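Rhamnonate dehydratase (Gibberella zeae PH-1, PDB 3FXG) probably catalyses the magnesium-dependent dehydration of L-rhamnonate to 2-keto-3-deoxy-L-rhamnonate. Local coordinates at residues Lys6-Ile11 against Gly145-Glu150; Arg154-Ala159 against Gln335-Asn340; Leu363-Pro368 against Thr388-Ala393. One frame throughout, in Å; residues are numbered along the deposited sequence.

Interaction 1: Lys6-Ile11 against Gly145-Glu150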
# COMPACT_ATOMS: atom_id res chain seq x y z
N LYS A 6 3.19 -46.29 27.39
CA LYS A 6 2.33 -46.05 28.53
C LYS A 6 0.85 -46.14 28.20
O LYS A 6 0.39 -45.64 27.17
CB LYS A 6 2.65 -44.67 29.11
CG LYS A 6 1.98 -44.34 30.44
CD LYS A 6 2.39 -42.95 30.91
CE LYS A 6 1.83 -42.64 32.30
NZ LYS A 6 0.34 -42.75 32.35
N ASP A 7 0.10 -46.82 29.07
CA ASP A 7 -1.34 -46.95 28.90
C ASP A 7 -1.91 -45.76 29.68
O ASP A 7 -2.06 -45.83 30.90
CB ASP A 7 -1.84 -48.26 29.52
CG ASP A 7 -3.32 -48.50 29.25
OD1 ASP A 7 -3.89 -49.40 29.90
OD2 ASP A 7 -3.90 -47.79 28.40
N PHE A 8 -2.21 -44.68 28.97
CA PHE A 8 -2.71 -43.46 29.60
C PHE A 8 -4.21 -43.53 29.90
O PHE A 8 -5.00 -43.95 29.06
CB PHE A 8 -2.44 -42.26 28.68
CG PHE A 8 -1.99 -41.03 29.42
CD1 PHE A 8 -0.65 -40.86 29.76
CD2 PHE A 8 -2.90 -40.04 29.78
CE1 PHE A 8 -0.22 -39.72 30.44
CE2 PHE A 8 -2.48 -38.90 30.46
CZ PHE A 8 -1.14 -38.74 30.79
N PRO A 9 -4.61 -43.11 31.10
CA PRO A 9 -6.03 -43.15 31.46
C PRO A 9 -6.87 -42.18 30.62
O PRO A 9 -6.42 -41.08 30.29
CB PRO A 9 -6.03 -42.79 32.94
CG PRO A 9 -4.82 -41.91 33.08
CD PRO A 9 -3.80 -42.63 32.23
N LYS A 10 -8.08 -42.60 30.26
CA LYS A 10 -8.99 -41.77 29.47
C LYS A 10 -9.84 -40.92 30.41
O LYS A 10 -9.85 -41.14 31.62
CB LYS A 10 -9.92 -42.66 28.63
CG LYS A 10 -9.23 -43.55 27.61
CD LYS A 10 -8.57 -42.74 26.51
CE LYS A 10 -8.42 -43.56 25.23
NZ LYS A 10 -7.64 -44.81 25.44
N ILE A 11 -10.56 -39.95 29.85
CA ILE A 11 -11.43 -39.10 30.66
C ILE A 11 -12.67 -39.90 31.02
O ILE A 11 -13.34 -40.46 30.15
CB ILE A 11 -11.87 -37.84 29.89
CG1 ILE A 11 -10.65 -36.94 29.62
CG2 ILE A 11 -12.93 -37.09 30.68
CD1 ILE A 11 -10.95 -35.78 28.69
N GLY A 145 -0.50 -33.15 34.05
CA GLY A 145 0.63 -33.00 34.95
C GLY A 145 0.53 -33.96 36.12
O GLY A 145 1.54 -34.52 36.56
N LYS A 146 -0.68 -34.16 36.63
CA LYS A 146 -0.88 -35.05 37.76
C LYS A 146 -0.66 -36.51 37.40
O LYS A 146 -0.06 -37.26 38.17
CB LYS A 146 -2.28 -34.84 38.36
CG LYS A 146 -2.35 -33.56 39.17
CD LYS A 146 -3.76 -33.18 39.58
CE LYS A 146 -3.72 -31.91 40.42
NZ LYS A 146 -5.07 -31.40 40.76
N VAL A 147 -1.12 -36.92 36.22
CA VAL A 147 -0.92 -38.30 35.79
C VAL A 147 0.56 -38.61 35.62
O VAL A 147 1.03 -39.68 36.01
CB VAL A 147 -1.66 -38.59 34.47
CG1 VAL A 147 -1.31 -39.99 33.97
CG2 VAL A 147 -3.17 -38.48 34.68
N ARG A 148 1.31 -37.67 35.04
CA ARG A 148 2.74 -37.86 34.83
C ARG A 148 3.58 -37.45 36.03
O ARG A 148 4.80 -37.65 36.04
CB ARG A 148 3.20 -37.06 33.61
CG ARG A 148 2.64 -37.57 32.30
CD ARG A 148 3.02 -36.67 31.15
NE ARG A 148 2.56 -37.21 29.88
CZ ARG A 148 2.14 -36.46 28.87
NH1 ARG A 148 2.13 -35.14 28.99
NH2 ARG A 148 1.74 -37.03 27.74
N ASN A 149 2.94 -36.87 37.03
CA ASN A 149 3.64 -36.41 38.23
C ASN A 149 4.68 -35.34 37.87
O ASN A 149 5.81 -35.37 38.37
CB ASN A 149 4.32 -37.58 38.94
CG ASN A 149 4.82 -37.20 40.32
OD1 ASN A 149 5.82 -37.74 40.81
ND2 ASN A 149 4.12 -36.28 40.97
N GLU A 150 4.30 -34.41 36.99
CA GLU A 150 5.19 -33.34 36.57
C GLU A 150 4.46 -32.00 36.57
O GLU A 150 3.25 -31.94 36.40
CB GLU A 150 5.73 -33.61 35.15
CG GLU A 150 6.68 -34.79 35.04
CD GLU A 150 7.30 -34.92 33.64
OE1 GLU A 150 8.01 -33.98 33.21
OE2 GLU A 150 7.09 -35.97 32.98
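F8 and V147 mark the closest backbone approach, yet their CA atoms stand 8.3 Å apart, and no hydrogen bond joins the two segments; side chains bridge the gap. K6-I11 is an extended lead-in to strand 11-19 of the N-terminal capping domain of the enolase superfamily, while G145-E150 holds the C-terminal turn of helix 128-148 in that domain. A Schellman motif ends this helix: N149 takes positive phi, E150 N donates to G145 O (2.8 Å), and N149 N makes a weak bond to K146 O. V147 points from this last turn toward the incoming chain. Its CG1, anti to the backbone N (chi1 174°), lies over one face of the F8 ring, 3.9 Å from the centroid and 29° off the normal, a CH-pi contact. Displacement from the centre brings the methyl nearest to CZ, at 3.4 Å. P9 adds a second apolar surface, its CD 4.0 Å from V147 CG1. The R148 side chain crosses that of F8 at about a right angle, NE 3.8 Å from CE1, the two planes 61° apart. Beyond these segments, R148 NE forms an intersubunit salt bridge with E150 of a second subunit. At the partly exposed end of the contact, the K6 chain bends at chi4 and sets NZ 3.6 Å from V147 CG1.

Interaction 2: Arg154-Ala159 against Gln335-Asn340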
# COMPACT_ATOMS: atom_id res chain seq x y z
N ARG A 154 6.95 -28.12 32.84
CA ARG A 154 7.90 -29.12 32.36
C ARG A 154 7.34 -29.91 31.18
O ARG A 154 8.05 -30.71 30.56
CB ARG A 154 8.26 -30.10 33.49
CG ARG A 154 9.08 -29.50 34.61
CD ARG A 154 10.45 -29.04 34.13
NE ARG A 154 11.29 -28.63 35.24
CZ ARG A 154 12.45 -27.98 35.11
NH1 ARG A 154 12.90 -27.66 33.91
NH2 ARG A 154 13.13 -27.64 36.19
N LEU A 155 6.06 -29.70 30.88
CA LEU A 155 5.40 -30.39 29.78
C LEU A 155 5.22 -29.51 28.54
O LEU A 155 4.86 -30.00 27.47
CB LEU A 155 4.01 -30.88 30.22
CG LEU A 155 3.93 -31.84 31.40
CD1 LEU A 155 2.46 -32.22 31.65
CD2 LEU A 155 4.76 -33.08 31.11
N ILE A 156 5.48 -28.22 28.67
CA ILE A 156 5.29 -27.31 27.55
C ILE A 156 6.52 -26.53 27.10
O ILE A 156 6.41 -25.42 26.59
CB ILE A 156 4.16 -26.30 27.84
CG1 ILE A 156 4.49 -25.50 29.10
CG2 ILE A 156 2.84 -27.05 28.03
CD1 ILE A 156 3.48 -24.41 29.42
N GLY A 157 7.70 -27.11 27.28
CA GLY A 157 8.91 -26.43 26.85
C GLY A 157 9.98 -26.30 27.90
O GLY A 157 11.11 -25.93 27.59
N GLY A 158 9.62 -26.61 29.15
CA GLY A 158 10.59 -26.52 30.23
C GLY A 158 10.74 -25.11 30.77
O GLY A 158 9.86 -24.27 30.62
N ALA A 159 11.88 -24.85 31.39
CA ALA A 159 12.14 -23.53 31.95
C ALA A 159 13.12 -22.75 31.10
O ALA A 159 14.26 -23.18 30.90
CB ALA A 159 12.67 -23.66 33.38
N GLN A 335 4.58 -18.41 31.40
CA GLN A 335 5.64 -17.41 31.33
C GLN A 335 7.05 -17.95 31.55
O GLN A 335 8.01 -17.46 30.95
CB GLN A 335 5.40 -16.29 32.35
CG GLN A 335 4.29 -15.33 32.00
CD GLN A 335 4.34 -14.90 30.54
OE1 GLN A 335 3.98 -15.67 29.65
NE2 GLN A 335 4.79 -13.67 30.30
N ILE A 336 7.18 -18.94 32.42
CA ILE A 336 8.49 -19.50 32.73
C ILE A 336 9.03 -20.42 31.64
O ILE A 336 10.21 -20.75 31.64
CB ILE A 336 8.42 -20.29 34.06
CG1 ILE A 336 9.80 -20.40 34.70
CG2 ILE A 336 7.85 -21.68 33.81
CD1 ILE A 336 10.32 -19.09 35.24
N SER A 337 8.17 -20.80 30.69
CA SER A 337 8.56 -21.75 29.65
C SER A 337 8.78 -21.32 28.21
O SER A 337 9.28 -22.11 27.41
CB SER A 337 7.55 -22.90 29.64
OG SER A 337 6.28 -22.41 29.25
N GLN A 338 8.41 -20.09 27.86
CA GLN A 338 8.55 -19.65 26.48
C GLN A 338 9.73 -18.71 26.22
O GLN A 338 10.30 -18.13 27.15
CB GLN A 338 7.25 -18.98 26.03
CG GLN A 338 6.01 -19.84 26.26
CD GLN A 338 6.03 -21.13 25.47
OE1 GLN A 338 6.04 -22.23 26.04
NE2 GLN A 338 6.02 -21.02 24.15
N PRO A 339 10.13 -18.57 24.95
CA PRO A 339 11.25 -17.69 24.62
C PRO A 339 10.89 -16.21 24.63
O PRO A 339 11.76 -15.36 24.82
CB PRO A 339 11.67 -18.18 23.24
CG PRO A 339 10.37 -18.63 22.64
CD PRO A 339 9.74 -19.38 23.78
N ASN A 340 9.61 -15.90 24.45
CA ASN A 340 9.15 -14.51 24.39
C ASN A 340 8.14 -14.11 25.47
O ASN A 340 7.17 -13.41 25.20
CB ASN A 340 8.56 -14.23 23.01
CG ASN A 340 7.34 -15.09 22.71
OD1 ASN A 340 7.28 -16.26 23.10
ND2 ASN A 340 6.37 -14.52 22.00
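A159 and S337 bring the two loops closest, with CA atoms 4.6 Å apart, and the buried half of the contact gathers around them. There A159 CA approaches I336 O at 3.4 Å, and the 143° angle at the hydrogen supports a CA-H...O contact. This is largely a meeting of backbones, the A159 methyl keeping 4.2 Å from the same acceptor. S337 supplies the main side-chain contact. Its OG, held between the backbone N and the carbonyl carbon (chi1 65°), meets I156 CD1 at 3.4 Å and CG1 slightly farther off; this hydroxyl is hydrogen-bonded to F334 O and H333 O in the preceding helix 329-335. R154-A159 connects the capping-domain helix 128-148 to strand 163-169 of the modified TIM barrel, and Q335-N340 leads into strand 344-347, its parallel neighbour, so the contact sits at the N-terminal end of these strands. The I156-G157 end, by contrast, is partly exposed. G157 still lies close to S337 O, its CA 4.4 Å away. At its phi of 128° a CB would jam against the preceding carbonyl O, which calls for glycine, and the same holds for G158. A second subunit lies against this side: its N108 OD1 accepts from A159 N, and its N110 ND2 donates to S337 O.

Interaction 3: Leu363-Pro368 against Thr388-Ala393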
# COMPACT_ATOMS: atom_id res chain seq x y z
N LEU A 363 -9.83 -20.32 47.82
CA LEU A 363 -10.23 -21.53 47.09
C LEU A 363 -9.13 -22.59 47.21
O LEU A 363 -9.42 -23.78 47.34
CB LEU A 363 -10.47 -21.21 45.61
CG LEU A 363 -10.85 -22.39 44.71
CD1 LEU A 363 -12.11 -23.06 45.22
CD2 LEU A 363 -11.04 -21.90 43.28
N PHE A 364 -7.88 -22.14 47.17
CA PHE A 364 -6.73 -23.04 47.27
C PHE A 364 -5.95 -22.73 48.54
O PHE A 364 -6.06 -21.63 49.09
CB PHE A 364 -5.83 -22.88 46.04
CG PHE A 364 -6.56 -23.07 44.74
CD1 PHE A 364 -7.11 -24.31 44.41
CD2 PHE A 364 -6.72 -22.01 43.86
CE1 PHE A 364 -7.82 -24.48 43.22
CE2 PHE A 364 -7.42 -22.18 42.66
CZ PHE A 364 -7.97 -23.41 42.35
N ILE A 365 -5.15 -23.69 49.00
CA ILE A 365 -4.37 -23.49 50.22
C ILE A 365 -2.88 -23.24 49.99
O ILE A 365 -2.16 -22.84 50.91
CB ILE A 365 -4.49 -24.70 51.16
CG1 ILE A 365 -3.89 -25.94 50.50
CG2 ILE A 365 -5.94 -24.96 51.51
CD1 ILE A 365 -4.01 -27.20 51.32
N ASP A 366 -2.41 -23.47 48.76
CA ASP A 366 -0.99 -23.32 48.46
C ASP A 366 -0.64 -22.53 47.20
O ASP A 366 0.32 -22.88 46.50
CB ASP A 366 -0.35 -24.70 48.38
CG ASP A 366 -1.12 -25.64 47.47
OD1 ASP A 366 -2.05 -25.17 46.77
OD2 ASP A 366 -0.80 -26.84 47.45
N GLU A 367 -1.39 -21.48 46.90
CA GLU A 367 -1.10 -20.69 45.71
C GLU A 367 0.24 -19.97 45.92
O GLU A 367 0.44 -19.31 46.93
CB GLU A 367 -2.21 -19.66 45.48
CG GLU A 367 -2.12 -18.92 44.16
CD GLU A 367 -3.10 -17.76 44.07
OE1 GLU A 367 -4.31 -17.98 44.31
OE2 GLU A 367 -2.67 -16.63 43.76
N PRO A 368 1.18 -20.12 44.97
CA PRO A 368 2.47 -19.44 45.12
C PRO A 368 2.26 -17.95 44.87
O PRO A 368 1.69 -17.57 43.85
CB PRO A 368 3.33 -20.11 44.05
CG PRO A 368 2.33 -20.42 42.97
CD PRO A 368 1.16 -20.96 43.77
N THR A 388 -3.93 -26.85 45.35
CA THR A 388 -4.70 -27.81 46.13
C THR A 388 -5.93 -27.14 46.71
O THR A 388 -5.83 -26.14 47.43
CB THR A 388 -3.84 -28.39 47.27
OG1 THR A 388 -3.45 -27.33 48.15
CG2 THR A 388 -2.59 -29.03 46.72
N ILE A 389 -7.09 -27.70 46.41
CA ILE A 389 -8.35 -27.14 46.88
C ILE A 389 -8.45 -27.14 48.40
O ILE A 389 -8.15 -28.13 49.07
CB ILE A 389 -9.55 -27.91 46.28
CG1 ILE A 389 -9.55 -27.74 44.76
CG2 ILE A 389 -10.85 -27.41 46.88
CD1 ILE A 389 -10.66 -28.48 44.05
N ASN A 390 -8.87 -26.00 48.94
CA ASN A 390 -9.05 -25.83 50.37
C ASN A 390 -10.30 -26.60 50.79
O ASN A 390 -11.40 -26.29 50.34
CB ASN A 390 -9.20 -24.34 50.68
CG ASN A 390 -9.51 -24.06 52.13
OD1 ASN A 390 -9.46 -24.95 52.98
ND2 ASN A 390 -9.83 -22.81 52.44
N PRO A 391 -10.15 -27.62 51.66
CA PRO A 391 -11.28 -28.43 52.12
C PRO A 391 -12.46 -27.58 52.59
O PRO A 391 -13.62 -27.92 52.34
CB PRO A 391 -10.67 -29.24 53.26
CG PRO A 391 -9.27 -29.46 52.80
CD PRO A 391 -8.89 -28.08 52.29
N ALA A 392 -12.16 -26.48 53.26
CA ALA A 392 -13.19 -25.58 53.76
C ALA A 392 -13.91 -24.89 52.61
O ALA A 392 -15.02 -24.38 52.77
CB ALA A 392 -12.57 -24.54 54.69
N ALA A 393 -13.27 -24.86 51.44
CA ALA A 393 -13.86 -24.23 50.27
C ALA A 393 -14.83 -25.16 49.55
O ALA A 393 -15.76 -24.69 48.89
CB ALA A 393 -12.76 -23.77 49.32
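F364 and I389 form a single antiparallel bridge of the non-hydrogen-bonded kind, their CA atoms 4.4 Å apart. Two backbone bonds flank it: N390 N to L363 O, nearly straight at 2.8 Å, and I365 N to T388 O. D366 then clasps the start of the second segment. Its OD1 accepts T388 N at 2.9 Å through the syn lone pair, and OD2 pairs with T388 OG1, a bond less certain because that hydroxyl is crowded in the model. The F364 ring turns its edge to I389 N, while L363 CG covers the centre of one face; CE1 of the ring reaches I389 CG1 at 4.0 Å. Through F80 and T82, which touch F364, this bridge ties a barrel-domain loop to strand 78-84 of the capping domain, as expected where the enolase-superfamily chain returns to its N-terminal sheet. On the other side of the bridge, I365 CG2 packs against N390 CB (3.4 Å). N390 itself is an N-cap: CG lies anti to the backbone N (chi1 175°), and OD1 accepts A392 N at 3.1 Å from above the carbonyl plane, while ND2 donates to D362 O.

Interactions 1 and 2 touch, though their centres are 20 Å apart: L155 CD1 packs 3.9 Å from G145 CA, and both contacts border the second subunit. Interaction 3, whose two segments touch no other chain, lies with its centre about 22 Å from that of interaction 1 and 25 Å from that of interaction 2; the nearest atoms are about 6 and 11 Å away. No segment supplies a ligand to the magnesium ion, which is bound by D222, E248 and E275 at the C-terminal ends of barrel strands. Interaction 2 precedes strands of the same barrel, whereas interaction 1 is within the capping domain and interaction 3 packs against the capping-domain sheet.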